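Local coordinates for Tv2483 (Treponema vincentii, PDB 6DET), which binds L-arginine with high selectivity and probably delivers it, as a solute-binding lipoprotein, to an ABC transporter, at residues S236-M241 against E245-F250; I78-Q83 against T93-C98; Q135-L140 against E212-E217. All coordinates share one frame; numbering follows the deposited sequence.

Contact 1: residues S236-M241 against E245-F250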
ATOM      1  N   SER A 236      10.098  16.776   5.302  1.00 33.07           N
ATOM      2  CA  SER A 236       9.932  17.977   6.107  1.00 31.19           C
ATOM      3  C   SER A 236       8.481  18.450   6.115  1.00 41.25           C
ATOM      4  O   SER A 236       7.958  18.869   7.154  1.00 36.25           O
ATOM      5  CB  SER A 236      10.838  19.087   5.581  1.00 36.02           C
ATOM      6  OG  SER A 236      10.718  20.218   6.412  1.00 53.92           O
ATOM      7  N   VAL A 237       7.826  18.415   4.958  1.00 34.50           N
ATOM      8  CA  VAL A 237       6.437  18.853   4.867  1.00 32.60           C
ATOM      9  C   VAL A 237       5.501  17.846   5.525  1.00 31.77           C
ATOM     10  O   VAL A 237       4.519  18.227   6.181  1.00 34.01           O
ATOM     11  CB  VAL A 237       6.062  19.092   3.400  1.00 31.06           C
ATOM     12  CG1 VAL A 237       4.622  19.550   3.318  1.00 37.37           C
ATOM     13  CG2 VAL A 237       7.009  20.136   2.797  1.00 37.55           C
ATOM     14  N   LEU A 238       5.745  16.550   5.319  1.00 29.56           N
ATOM     15  CA  LEU A 238       4.935  15.536   5.995  1.00 30.40           C
ATOM     16  C   LEU A 238       4.960  15.733   7.506  1.00 31.68           C
ATOM     17  O   LEU A 238       3.940  15.557   8.181  1.00 29.97           O
ATOM     18  CB  LEU A 238       5.434  14.135   5.656  1.00 31.17           C
ATOM     19  CG  LEU A 238       5.142  13.622   4.234  1.00 37.67           C
ATOM     20  CD1 LEU A 238       5.745  12.227   4.010  1.00 30.80           C
ATOM     21  CD2 LEU A 238       3.625  13.624   3.961  1.00 34.81           C
ATOM     22  N   ALA A 239       6.129  16.052   8.059  1.00 29.97           N
ATOM     23  CA  ALA A 239       6.222  16.262   9.505  1.00 29.35           C
ATOM     24  C   ALA A 239       5.359  17.437   9.936  1.00 32.59           C
ATOM     25  O   ALA A 239       4.628  17.350  10.933  1.00 31.67           O
ATOM     26  CB  ALA A 239       7.676  16.469   9.914  1.00 33.78           C
ATOM     27  N   GLU A 240       5.424  18.541   9.193  1.00 34.47           N
ATOM     28  CA  GLU A 240       4.593  19.703   9.481  1.00 33.36           C
ATOM     29  C   GLU A 240       3.120  19.326   9.423  1.00 33.53           C
ATOM     30  O   GLU A 240       2.329  19.725  10.287  1.00 35.44           O
ATOM     31  CB  GLU A 240       4.914  20.818   8.475  1.00 34.45           C
ATOM     32  CG  GLU A 240       4.107  22.113   8.620  1.00 45.04           C
ATOM     33  CD  GLU A 240       4.426  23.146   7.523  1.00 51.82           C
ATOM     34  OE1 GLU A 240       3.888  23.026   6.402  1.00 41.75           O
ATOM     35  OE2 GLU A 240       5.227  24.073   7.779  1.00 52.41           O
ATOM     36  N   MET A 241       2.739  18.560   8.396  1.00 31.90           N
ATOM     37  CA  MET A 241       1.342  18.196   8.198  1.00 30.18           C
ATOM     38  C   MET A 241       0.858  17.217   9.260  1.00 30.76           C
ATOM     39  O   MET A 241      -0.352  17.123   9.504  1.00 32.79           O
ATOM     40  CB  MET A 241       1.146  17.572   6.803  1.00 31.30           C
ATOM     41  CG  MET A 241       1.272  18.550   5.677  1.00 35.49           C
ATOM     42  SD  MET A 241       1.393  17.754   4.051  1.00 32.96           S
ATOM     43  CE  MET A 241      -0.143  16.868   4.010  1.00 32.16           C
ATOM     44  N   GLU A 245      -1.852  18.460  12.631  1.00 32.55           N
ATOM     45  CA  GLU A 245      -3.077  17.654  12.708  1.00 40.23           C
ATOM     46  C   GLU A 245      -3.759  17.502  11.356  1.00 35.80           C
ATOM     47  O   GLU A 245      -4.847  16.887  11.297  1.00 33.33           O
ATOM     48  CB  GLU A 245      -4.096  18.202  13.717  1.00 49.02           C
ATOM     49  CG  GLU A 245      -3.727  17.876  15.163  1.00 76.31           C
ATOM     50  CD  GLU A 245      -3.829  16.384  15.465  1.00100.65           C
ATOM     51  OE1 GLU A 245      -4.899  15.799  15.193  1.00125.87           O
ATOM     52  OE2 GLU A 245      -2.842  15.794  15.959  1.00103.78           O
ATOM     53  N   THR A 246      -3.170  18.004  10.270  1.00 31.87           N
ATOM     54  CA  THR A 246      -3.783  17.819   8.952  1.00 36.87           C
ATOM     55  C   THR A 246      -3.871  16.339   8.601  1.00 32.73           C
ATOM     56  O   THR A 246      -4.924  15.848   8.170  1.00 34.87           O
ATOM     57  CB  THR A 246      -2.991  18.572   7.883  1.00 35.93           C
ATOM     58  OG1 THR A 246      -2.963  19.966   8.202  1.00 41.24           O
ATOM     59  CG2 THR A 246      -3.638  18.410   6.514  1.00 33.86           C
ATOM     60  N   ILE A 247      -2.782  15.602   8.796  1.00 35.64           N
ATOM     61  CA  ILE A 247      -2.774  14.201   8.391  1.00 31.37           C
ATOM     62  C   ILE A 247      -3.603  13.384   9.382  1.00 33.78           C
ATOM     63  O   ILE A 247      -4.429  12.559   8.951  1.00 31.03           O
ATOM     64  CB  ILE A 247      -1.340  13.671   8.237  1.00 32.28           C
ATOM     65  CG1 ILE A 247      -0.738  14.255   6.961  1.00 29.72           C
ATOM     66  CG2 ILE A 247      -1.351  12.143   8.133  1.00 29.85           C
ATOM     67  CD1 ILE A 247       0.734  13.924   6.689  1.00 31.57           C
ATOM     68  N   PRO A 248      -3.451  13.581  10.700  1.00 30.04           N
ATOM     69  CA  PRO A 248      -4.359  12.903  11.641  1.00 30.13           C
ATOM     70  C   PRO A 248      -5.821  13.094  11.296  1.00 34.24           C
ATOM     71  O   PRO A 248      -6.625  12.166  11.435  1.00 36.00           O
ATOM     72  CB  PRO A 248      -3.995  13.553  12.981  1.00 33.10           C
ATOM     73  CG  PRO A 248      -2.502  13.807  12.847  1.00 31.94           C
ATOM     74  CD  PRO A 248      -2.354  14.271  11.415  1.00 30.47           C
ATOM     75  N   ASN A 249      -6.192  14.287  10.854  1.00 33.93           N
ATOM     76  CA  ASN A 249      -7.576  14.528  10.499  1.00 34.43           C
ATOM     77  C   ASN A 249      -7.944  13.873   9.175  1.00 32.88           C
ATOM     78  O   ASN A 249      -9.076  13.406   9.030  1.00 38.75           O
ATOM     79  CB  ASN A 249      -7.858  16.026  10.484  1.00 38.52           C
ATOM     80  CG  ASN A 249      -8.057  16.574  11.883  1.00 39.86           C
ATOM     81  OD1 ASN A 249      -8.325  15.816  12.820  1.00 39.84           O
ATOM     82  ND2 ASN A 249      -7.912  17.880  12.039  1.00 39.46           N
ATOM     83  N   PHE A 250      -7.014  13.791   8.219  1.00 36.85           N
ATOM     84  CA  PHE A 250      -7.253  12.942   7.048  1.00 37.22           C
ATOM     85  C   PHE A 250      -7.493  11.503   7.483  1.00 28.74           C
ATOM     86  O   PHE A 250      -8.339  10.802   6.922  1.00 32.89           O
ATOM     87  CB  PHE A 250      -6.066  12.957   6.069  1.00 39.04           C
ATOM     88  CG  PHE A 250      -5.854  14.261   5.280  1.00 34.63           C
ATOM     89  CD1 PHE A 250      -6.898  15.121   4.957  1.00 37.89           C
ATOM     90  CD2 PHE A 250      -4.573  14.578   4.824  1.00 32.04           C
ATOM     91  CE1 PHE A 250      -6.664  16.283   4.212  1.00 39.35           C
ATOM     92  CE2 PHE A 250      -4.346  15.730   4.100  1.00 33.00           C
ATOM     93  CZ  PHE A 250      -5.391  16.580   3.797  1.00 36.64           C
TER
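The ring of Phe-250 meets Met-241 at its edge: CE of Met-241 lies near the ring plane, 4.4 Å from CE2 of Phe-250, a loose edge contact. One face of the same ring carries the backbone oxygen of Thr-246, one helical turn earlier, which sits 3.4 Å above the plane and is displaced toward the rim. Most of the remaining contact pairs Met-241 with Ile-247. CG1 of Ile-247 lies anti to the carbonyl carbon, and the outstretched chain carries CD1 back to the preceding helix, where it comes 3.7 Å from CB of Met-241. The two side chains cross at about a right angle, and the bend of the methionine at its thioether (chi3 60°) brings CE round to the same isoleucine, 4.0 Å from Ile-247 CG1. CD1 of Ile-247 also meets CD2 of Leu-238 at 4.0 Å, the two side chains slanting across each other. Backbone and side chain of Ile-247 work together, because its N donates to Met-241 O over 3.0 Å, with an N-H...O angle of 161° and the nitrogen above the carbonyl plane.

The segments belong to helices 228-243 and 246-255, whose local axes make an angle of 69°, so the chain turns sharply between them. Glu-245 occupies the N-cap position of the second helix; its poorly ordered carboxylate is modelled in a salt bridge with Arg-252, while Thr-246 OG1 is hydrogen-bonded to Asp-244. Helix 61-73 packs against both segments, with Arg-72 touching Met-241 and Thr-246. In chemical terms, a carbonyl near the end of one helix is satisfied by an amide in the first turn of the next, and the aliphatic cluster packs beside that bond at the corner between the last two helices of the chain.

Contact 2: residues I78-Q83 against T93-C98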
ATOM      1  N   ILE A  78       0.508  15.080  -9.658  1.00 36.83           N
ATOM      2  CA  ILE A  78      -0.030  14.307 -10.774  1.00 42.08           C
ATOM      3  C   ILE A  78      -0.178  12.865 -10.317  1.00 37.54           C
ATOM      4  O   ILE A  78       0.819  12.165 -10.087  1.00 37.44           O
ATOM      5  CB  ILE A  78       0.854  14.395 -12.023  1.00 37.38           C
ATOM      6  CG1 ILE A  78       0.938  15.838 -12.531  1.00 45.26           C
ATOM      7  CG2 ILE A  78       0.295  13.472 -13.143  1.00 43.98           C
ATOM      8  CD1 ILE A  78       2.006  16.024 -13.548  1.00 46.78           C
ATOM      9  N   PHE A  79      -1.414  12.387 -10.220  1.00 37.36           N
ATOM     10  CA  PHE A  79      -1.651  11.030  -9.747  1.00 36.15           C
ATOM     11  C   PHE A  79      -1.743  10.174 -10.990  1.00 42.97           C
ATOM     12  O   PHE A  79      -2.668  10.337 -11.779  1.00 40.17           O
ATOM     13  CB  PHE A  79      -2.895  10.959  -8.867  1.00 36.93           C
ATOM     14  CG  PHE A  79      -2.727  11.714  -7.571  1.00 30.56           C
ATOM     15  CD1 PHE A  79      -2.007  11.155  -6.543  1.00 32.51           C
ATOM     16  CD2 PHE A  79      -3.252  12.983  -7.412  1.00 37.85           C
ATOM     17  CE1 PHE A  79      -1.815  11.842  -5.341  1.00 37.76           C
ATOM     18  CE2 PHE A  79      -3.060  13.690  -6.220  1.00 38.10           C
ATOM     19  CZ  PHE A  79      -2.353  13.102  -5.182  1.00 34.95           C
ATOM     20  N   TYR A  80      -0.745   9.318 -11.189  1.00 34.69           N
ATOM     21  CA  TYR A  80      -0.580   8.599 -12.440  1.00 39.98           C
ATOM     22  C   TYR A  80      -0.901   7.136 -12.194  1.00 36.09           C
ATOM     23  O   TYR A  80      -0.166   6.461 -11.450  1.00 36.09           O
ATOM     24  CB  TYR A  80       0.833   8.732 -13.011  1.00 50.09           C
ATOM     25  CG  TYR A  80       0.920   8.096 -14.397  1.00 88.97           C
ATOM     26  CD1 TYR A  80      -0.104   8.280 -15.328  1.00126.91           C
ATOM     27  CD2 TYR A  80       1.995   7.300 -14.770  1.00108.25           C
ATOM     28  CE1 TYR A  80      -0.059   7.699 -16.582  1.00144.10           C
ATOM     29  CE2 TYR A  80       2.047   6.714 -16.036  1.00124.52           C
ATOM     30  CZ  TYR A  80       1.013   6.921 -16.934  1.00128.84           C
ATOM     31  OH  TYR A  80       1.034   6.353 -18.189  1.00105.35           O
ATOM     32  N   PRO A  81      -1.978   6.609 -12.758  1.00 39.90           N
ATOM     33  CA  PRO A  81      -2.269   5.183 -12.577  1.00 38.08           C
ATOM     34  C   PRO A  81      -1.217   4.323 -13.258  1.00 45.32           C
ATOM     35  O   PRO A  81      -0.948   4.478 -14.454  1.00 45.19           O
ATOM     36  CB  PRO A  81      -3.644   5.013 -13.228  1.00 39.82           C
ATOM     37  CG  PRO A  81      -4.237   6.374 -13.275  1.00 45.71           C
ATOM     38  CD  PRO A  81      -3.088   7.328 -13.408  1.00 42.02           C
ATOM     39  N   ILE A  82      -0.660   3.387 -12.502  1.00 35.14           N
ATOM     40  CA  ILE A  82       0.371   2.479 -12.979  1.00 37.25           C
ATOM     41  C   ILE A  82      -0.086   1.036 -12.855  1.00 41.73           C
ATOM     42  O   ILE A  82      -1.027   0.704 -12.122  1.00 42.63           O
ATOM     43  CB  ILE A  82       1.697   2.651 -12.241  1.00 32.50           C
ATOM     44  CG1 ILE A  82       1.527   2.397 -10.731  1.00 33.80           C
ATOM     45  CG2 ILE A  82       2.261   4.079 -12.489  1.00 37.17           C
ATOM     46  CD1 ILE A  82       2.842   2.253  -9.974  1.00 39.69           C
ATOM     47  N   GLN A  83       0.610   0.179 -13.601  1.00 40.86           N
ATOM     48  CA  GLN A  83       0.570  -1.268 -13.404  1.00 49.12           C
ATOM     49  C   GLN A  83       1.520  -1.608 -12.260  1.00 48.98           C
ATOM     50  O   GLN A  83       2.715  -1.304 -12.335  1.00 37.34           O
ATOM     51  CB  GLN A  83       0.985  -1.994 -14.683  1.00 72.91           C
ATOM     52  CG  GLN A  83       0.965  -3.499 -14.584  1.00 96.13           C
ATOM     53  CD  GLN A  83      -0.431  -4.028 -14.373  1.00 96.97           C
ATOM     54  OE1 GLN A  83      -0.805  -4.420 -13.265  1.00109.31           O
ATOM     55  NE2 GLN A  83      -1.219  -4.028 -15.437  1.00 78.10           N
ATOM     56  N   THR A  93      12.996   4.790 -14.531  1.00 39.87           N
ATOM     57  CA  THR A  93      13.084   5.479 -15.813  1.00 43.26           C
ATOM     58  C   THR A  93      12.464   6.866 -15.773  1.00 45.49           C
ATOM     59  O   THR A  93      12.469   7.557 -16.790  1.00 45.84           O
ATOM     60  CB  THR A  93      12.412   4.650 -16.910  1.00 42.80           C
ATOM     61  OG1 THR A  93      11.031   4.436 -16.580  1.00 44.10           O
ATOM     62  CG2 THR A  93      13.109   3.308 -17.063  1.00 44.25           C
ATOM     63  N   GLY A  94      11.923   7.294 -14.642  1.00 40.67           N
ATOM     64  CA  GLY A  94      11.448   8.660 -14.524  1.00 45.20           C
ATOM     65  C   GLY A  94      10.040   8.930 -15.004  1.00 41.46           C
ATOM     66  O   GLY A  94       9.649  10.103 -15.075  1.00 43.01           O
ATOM     67  N   VAL A  95       9.267   7.892 -15.342  1.00 41.01           N
ATOM     68  CA  VAL A  95       7.864   8.098 -15.685  1.00 42.94           C
ATOM     69  C   VAL A  95       7.094   8.629 -14.482  1.00 41.42           C
ATOM     70  O   VAL A  95       6.220   9.498 -14.631  1.00 37.87           O
ATOM     71  CB  VAL A  95       7.239   6.796 -16.222  1.00 45.76           C
ATOM     72  CG1 VAL A  95       5.754   7.012 -16.512  1.00 44.06           C
ATOM     73  CG2 VAL A  95       7.982   6.342 -17.472  1.00 46.26           C
ATOM     74  N   ILE A  96       7.389   8.106 -13.285  1.00 34.91           N
ATOM     75  CA  ILE A  96       6.866   8.626 -12.027  1.00 32.77           C
ATOM     76  C   ILE A  96       8.037   9.074 -11.158  1.00 37.49           C
ATOM     77  O   ILE A  96       9.190   8.721 -11.403  1.00 36.02           O
ATOM     78  CB  ILE A  96       6.012   7.603 -11.280  1.00 31.54           C
ATOM     79  CG1 ILE A  96       6.854   6.369 -10.926  1.00 35.98           C
ATOM     80  CG2 ILE A  96       4.853   7.217 -12.208  1.00 31.95           C
ATOM     81  CD1 ILE A  96       6.051   5.156 -10.277  1.00 35.82           C
ATOM     82  N   ASP A  97       7.708   9.833 -10.111  1.00 32.62           N
ATOM     83  CA  ASP A  97       8.700  10.309  -9.139  1.00 33.85           C
ATOM     84  C   ASP A  97       8.645   9.551  -7.819  1.00 35.45           C
ATOM     85  O   ASP A  97       9.619   9.585  -7.048  1.00 32.04           O
ATOM     86  CB  ASP A  97       8.496  11.806  -8.864  1.00 34.10           C
ATOM     87  CG  ASP A  97       8.757  12.665 -10.103  1.00 37.40           C
ATOM     88  OD1 ASP A  97       9.751  12.407 -10.812  1.00 34.14           O
ATOM     89  OD2 ASP A  97       7.977  13.601 -10.361  1.00 39.04           O
ATOM     90  N   CYS A  98       7.527   8.902  -7.529  1.00 31.92           N
ATOM     91  CA  CYS A  98       7.373   8.175  -6.275  1.00 29.72           C
ATOM     92  C   CYS A  98       6.187   7.237  -6.427  1.00 28.57           C
ATOM     93  O   CYS A  98       5.441   7.304  -7.414  1.00 30.60           O
ATOM     94  CB  CYS A  98       7.179   9.131  -5.104  1.00 32.72           C
ATOM     95  SG  CYS A  98       5.697  10.123  -5.164  1.00 33.04           S
TER
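A beta-alpha-beta crossover runs from strand 76-81 through helix 87-92 to strand 98-104, passing over strand 37-42, which pairs in parallel with both. Within it Tyr-80, in strand 76-81, and Ile-82, just beyond its end, face Val-95 and Ile-96, which follow the helix and precede strand 98-104. Gly-94, with positive phi (86°), ends the helix in a Schellman motif and turns the chain toward the strand.

CG2 of Ile-96 is the shared atom. It reaches the edge of the Tyr-80 ring, in the ring plane, 3.8 Å from Tyr-80 CD2, and also lies 4.1 Å from CG2 of Ile-82, the two isoleucine side chains crossing at about a right angle. Because CG1 of Ile-96 sits between the backbone N and carbonyl carbon (chi1 61°), the CG2 branch is the one presented to the strand. Val-95 adds CG1, which comes obliquely to the ring 3.7 Å from Tyr-80 CE2. The ring itself is poorly ordered.

Leu-90 and Leu-91 of the helix touch these aliphatic groups, and Arg-224 takes the Ile-96 carbonyl and the Asp-97 carboxylate. No hydrogen bond joins the two segments; what passes directly between them is apolar van der Waals contact, with the exposed Tyr-80 at the margin and the buried Ile-96 at its ring edge.

Contact 3: residues Q135-L140 against E212-E217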
ATOM      1  N   GLN A 135     -10.306 -21.608  10.626  1.00 55.71           N
ATOM      2  CA  GLN A 135     -10.000 -20.868  11.849  1.00 55.20           C
ATOM      3  C   GLN A 135      -8.503 -20.606  11.991  1.00 49.79           C
ATOM      4  O   GLN A 135      -8.103 -19.562  12.519  1.00 54.81           O
ATOM      5  CB  GLN A 135     -10.543 -21.618  13.077  1.00 58.15           C
ATOM      6  CG  GLN A 135     -12.068 -21.586  13.223  1.00 92.88           C
ATOM      7  CD  GLN A 135     -12.606 -20.211  13.574  1.00133.77           C
ATOM      8  OE1 GLN A 135     -13.319 -19.593  12.788  1.00152.05           O
ATOM      9  NE2 GLN A 135     -12.274 -19.732  14.765  1.00157.28           N
ATOM     10  N   THR A 136      -7.668 -21.528  11.524  1.00 53.10           N
ATOM     11  CA  THR A 136      -6.236 -21.439  11.749  1.00 49.28           C
ATOM     12  C   THR A 136      -5.477 -21.468  10.429  1.00 51.99           C
ATOM     13  O   THR A 136      -5.962 -21.980   9.415  1.00 45.93           O
ATOM     14  CB  THR A 136      -5.737 -22.578  12.644  1.00 51.28           C
ATOM     15  OG1 THR A 136      -5.839 -23.828  11.951  1.00 48.58           O
ATOM     16  CG2 THR A 136      -6.560 -22.643  13.916  1.00 49.84           C
ATOM     17  N   LEU A 137      -4.270 -20.906  10.455  1.00 48.56           N
ATOM     18  CA  LEU A 137      -3.425 -20.958   9.267  1.00 54.48           C
ATOM     19  C   LEU A 137      -3.132 -22.400   8.880  1.00 61.10           C
ATOM     20  O   LEU A 137      -3.016 -22.713   7.690  1.00 48.78           O
ATOM     21  CB  LEU A 137      -2.115 -20.198   9.498  1.00 59.41           C
ATOM     22  CG  LEU A 137      -2.179 -18.684   9.753  1.00 68.60           C
ATOM     23  CD1 LEU A 137      -0.805 -18.152  10.139  1.00 74.89           C
ATOM     24  CD2 LEU A 137      -2.717 -17.920   8.554  1.00 65.56           C
ATOM     25  N   ALA A 138      -3.042 -23.300   9.874  1.00 64.92           N
ATOM     26  CA  ALA A 138      -2.724 -24.694   9.584  1.00 73.84           C
ATOM     27  C   ALA A 138      -3.753 -25.324   8.660  1.00 52.85           C
ATOM     28  O   ALA A 138      -3.429 -26.256   7.920  1.00 56.41           O
ATOM     29  CB  ALA A 138      -2.630 -25.492  10.882  1.00109.61           C
ATOM     30  N   GLN A 139      -4.996 -24.849   8.694  1.00 50.21           N
ATOM     31  CA  GLN A 139      -6.015 -25.376   7.797  1.00 62.02           C
ATOM     32  C   GLN A 139      -5.861 -24.861   6.374  1.00 73.53           C
ATOM     33  O   GLN A 139      -6.651 -25.249   5.507  1.00 66.88           O
ATOM     34  CB  GLN A 139      -7.401 -25.024   8.320  1.00 55.83           C
ATOM     35  CG  GLN A 139      -7.760 -25.757   9.603  1.00 54.51           C
ATOM     36  CD  GLN A 139      -9.001 -25.203  10.251  1.00 47.16           C
ATOM     37  OE1 GLN A 139      -9.185 -23.987  10.354  1.00 53.00           O
ATOM     38  NE2 GLN A 139      -9.859 -26.091  10.710  1.00 55.35           N
ATOM     39  N   LEU A 140      -4.886 -24.003   6.115  1.00 74.32           N
ATOM     40  CA  LEU A 140      -4.602 -23.554   4.763  1.00 78.24           C
ATOM     41  C   LEU A 140      -3.650 -24.497   4.037  1.00 74.58           C
ATOM     42  O   LEU A 140      -3.374 -24.287   2.849  1.00 74.26           O
ATOM     43  CB  LEU A 140      -4.020 -22.137   4.788  1.00 82.34           C
ATOM     44  CG  LEU A 140      -4.840 -21.019   5.444  1.00 81.83           C
ATOM     45  CD1 LEU A 140      -4.012 -19.753   5.541  1.00109.89           C
ATOM     46  CD2 LEU A 140      -6.135 -20.735   4.701  1.00 63.73           C
ATOM     47  N   GLU A 212      -4.661 -15.307  13.088  1.00 49.56           N
ATOM     48  CA  GLU A 212      -3.236 -15.000  13.028  1.00 43.76           C
ATOM     49  C   GLU A 212      -2.919 -14.272  11.721  1.00 41.94           C
ATOM     50  O   GLU A 212      -3.185 -14.793  10.634  1.00 43.41           O
ATOM     51  CB  GLU A 212      -2.411 -16.277  13.152  1.00 61.83           C
ATOM     52  CG  GLU A 212      -0.934 -16.042  13.347  1.00100.65           C
ATOM     53  CD  GLU A 212      -0.208 -17.282  13.810  1.00131.47           C
ATOM     54  OE1 GLU A 212      -0.688 -18.395  13.516  1.00114.24           O
ATOM     55  OE2 GLU A 212       0.838 -17.143  14.475  1.00176.97           O
ATOM     56  N   ALA A 213      -2.383 -13.061  11.832  1.00 39.72           N
ATOM     57  CA  ALA A 213      -1.862 -12.363  10.672  1.00 41.21           C
ATOM     58  C   ALA A 213      -0.557 -13.019  10.246  1.00 43.50           C
ATOM     59  O   ALA A 213       0.129 -13.656  11.054  1.00 41.61           O
ATOM     60  CB  ALA A 213      -1.637 -10.890  11.002  1.00 36.33           C
ATOM     61  N   ILE A 214      -0.189 -12.840   8.969  1.00 39.41           N
ATOM     62  CA  ILE A 214       1.049 -13.439   8.468  1.00 39.72           C
ATOM     63  C   ILE A 214       2.201 -12.451   8.379  1.00 40.74           C
ATOM     64  O   ILE A 214       3.333 -12.869   8.091  1.00 48.80           O
ATOM     65  CB  ILE A 214       0.848 -14.120   7.096  1.00 36.44           C
ATOM     66  CG1 ILE A 214       0.338 -13.133   6.051  1.00 33.13           C
ATOM     67  CG2 ILE A 214      -0.125 -15.284   7.238  1.00 39.03           C
ATOM     68  CD1 ILE A 214       0.265 -13.750   4.627  1.00 41.64           C
ATOM     69  N   SER A 215       1.959 -11.165   8.609  1.00 35.27           N
ATOM     70  CA  SER A 215       3.030 -10.194   8.589  1.00 32.59           C
ATOM     71  C   SER A 215       2.616  -8.997   9.424  1.00 38.97           C
ATOM     72  O   SER A 215       1.432  -8.706   9.583  1.00 40.94           O
ATOM     73  CB  SER A 215       3.342  -9.733   7.169  1.00 35.02           C
ATOM     74  OG  SER A 215       2.452  -8.688   6.841  1.00 47.00           O
ATOM     75  N   THR A 216       3.614  -8.278   9.920  1.00 38.98           N
ATOM     76  CA  THR A 216       3.394  -6.963  10.489  1.00 33.90           C
ATOM     77  C   THR A 216       4.368  -6.023   9.798  1.00 34.04           C
ATOM     78  O   THR A 216       5.540  -6.371   9.615  1.00 37.64           O
ATOM     79  CB  THR A 216       3.570  -6.965  12.017  1.00 40.93           C
ATOM     80  OG1 THR A 216       3.533  -5.625  12.496  1.00 54.28           O
ATOM     81  CG2 THR A 216       4.867  -7.589  12.406  1.00 44.73           C
ATOM     82  N   GLU A 217       3.863  -4.873   9.359  1.00 33.25           N
ATOM     83  CA  GLU A 217       4.544  -4.075   8.344  1.00 33.58           C
ATOM     84  C   GLU A 217       4.351  -2.601   8.632  1.00 25.09           C
ATOM     85  O   GLU A 217       3.498  -2.199   9.436  1.00 29.80           O
ATOM     86  CB  GLU A 217       3.988  -4.310   6.908  1.00 35.19           C
ATOM     87  CG  GLU A 217       3.837  -5.702   6.470  1.00 45.95           C
ATOM     88  CD  GLU A 217       3.142  -5.856   5.102  1.00 36.45           C
ATOM     89  OE1 GLU A 217       3.129  -7.008   4.620  1.00 53.98           O
ATOM     90  OE2 GLU A 217       2.535  -4.906   4.547  1.00 27.34           O
TER
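Leu-137 lies across the side chain of Glu-212 at about a right angle and meets Ile-214 obliquely, CD1 mainly against Glu-212 and CD2 closer to Ile-214, though each methyl also brushes the other residue. CD1 is 3.4 Å from Glu-212 OE1 and 3.8 Å from Glu-212 CG, so the leucine methyl lies against the aliphatic stem as well as the carboxylate. The stem is available because Glu-212 runs extended, its CG opposite the backbone N (chi1 -170°). CD2 of Leu-137 is 3.9 Å from Ile-214 CG2 and 3.8 Å from the backbone oxygen of Glu-212.

Leu-137 opens a 3-10 turn, residues 137-140, whose approach is held by Gln-139. The OE1 atom of that residue accepts two backbone amides: the N of Gln-135, in a nearly straight bond modelled unusually short, its length doubtful, and the N of Thr-136 at 3.1 Å.

Around the leucine, Val-160 and Ile-210 extend the apolar surface, while Ile-214 is also packed on Val-126, Val-191 and helix 153-158. The contact thus joins the loop between strands 120-129 and 143-148 to the chain entering strand 215-223. Further along that strand, Glu-217 forms a salt bridge with Lys-124. Across the two segments the chemistry is van der Waals in kind: the buried leucine is covered partly by hydrocarbon and partly by a glutamate whose carboxylate, in an exposed residue, can probably stay hydrated.

In the fold
Along the chain the order is contact 2, contact 3, contact 1, with each closing before the next opens. Contacts 2 and 3 both reach the same branched mixed sheet, yet their centres are about 33 Å apart on opposite sides of the chain's centre. Contact 1 lies about 23 Å from contact 2 and about 33 Å from contact 3, centre to centre; none of the three touches another. Strand 215-223, on which contact 3 lies, is followed in the chain by helix 228-243 of contact 1. The bound arginine lies about 7 Å from the Ile-82 side chain and about 11 Å from that of Ile-214, consistent with packing in two separate regions flanking a central ligand pocket.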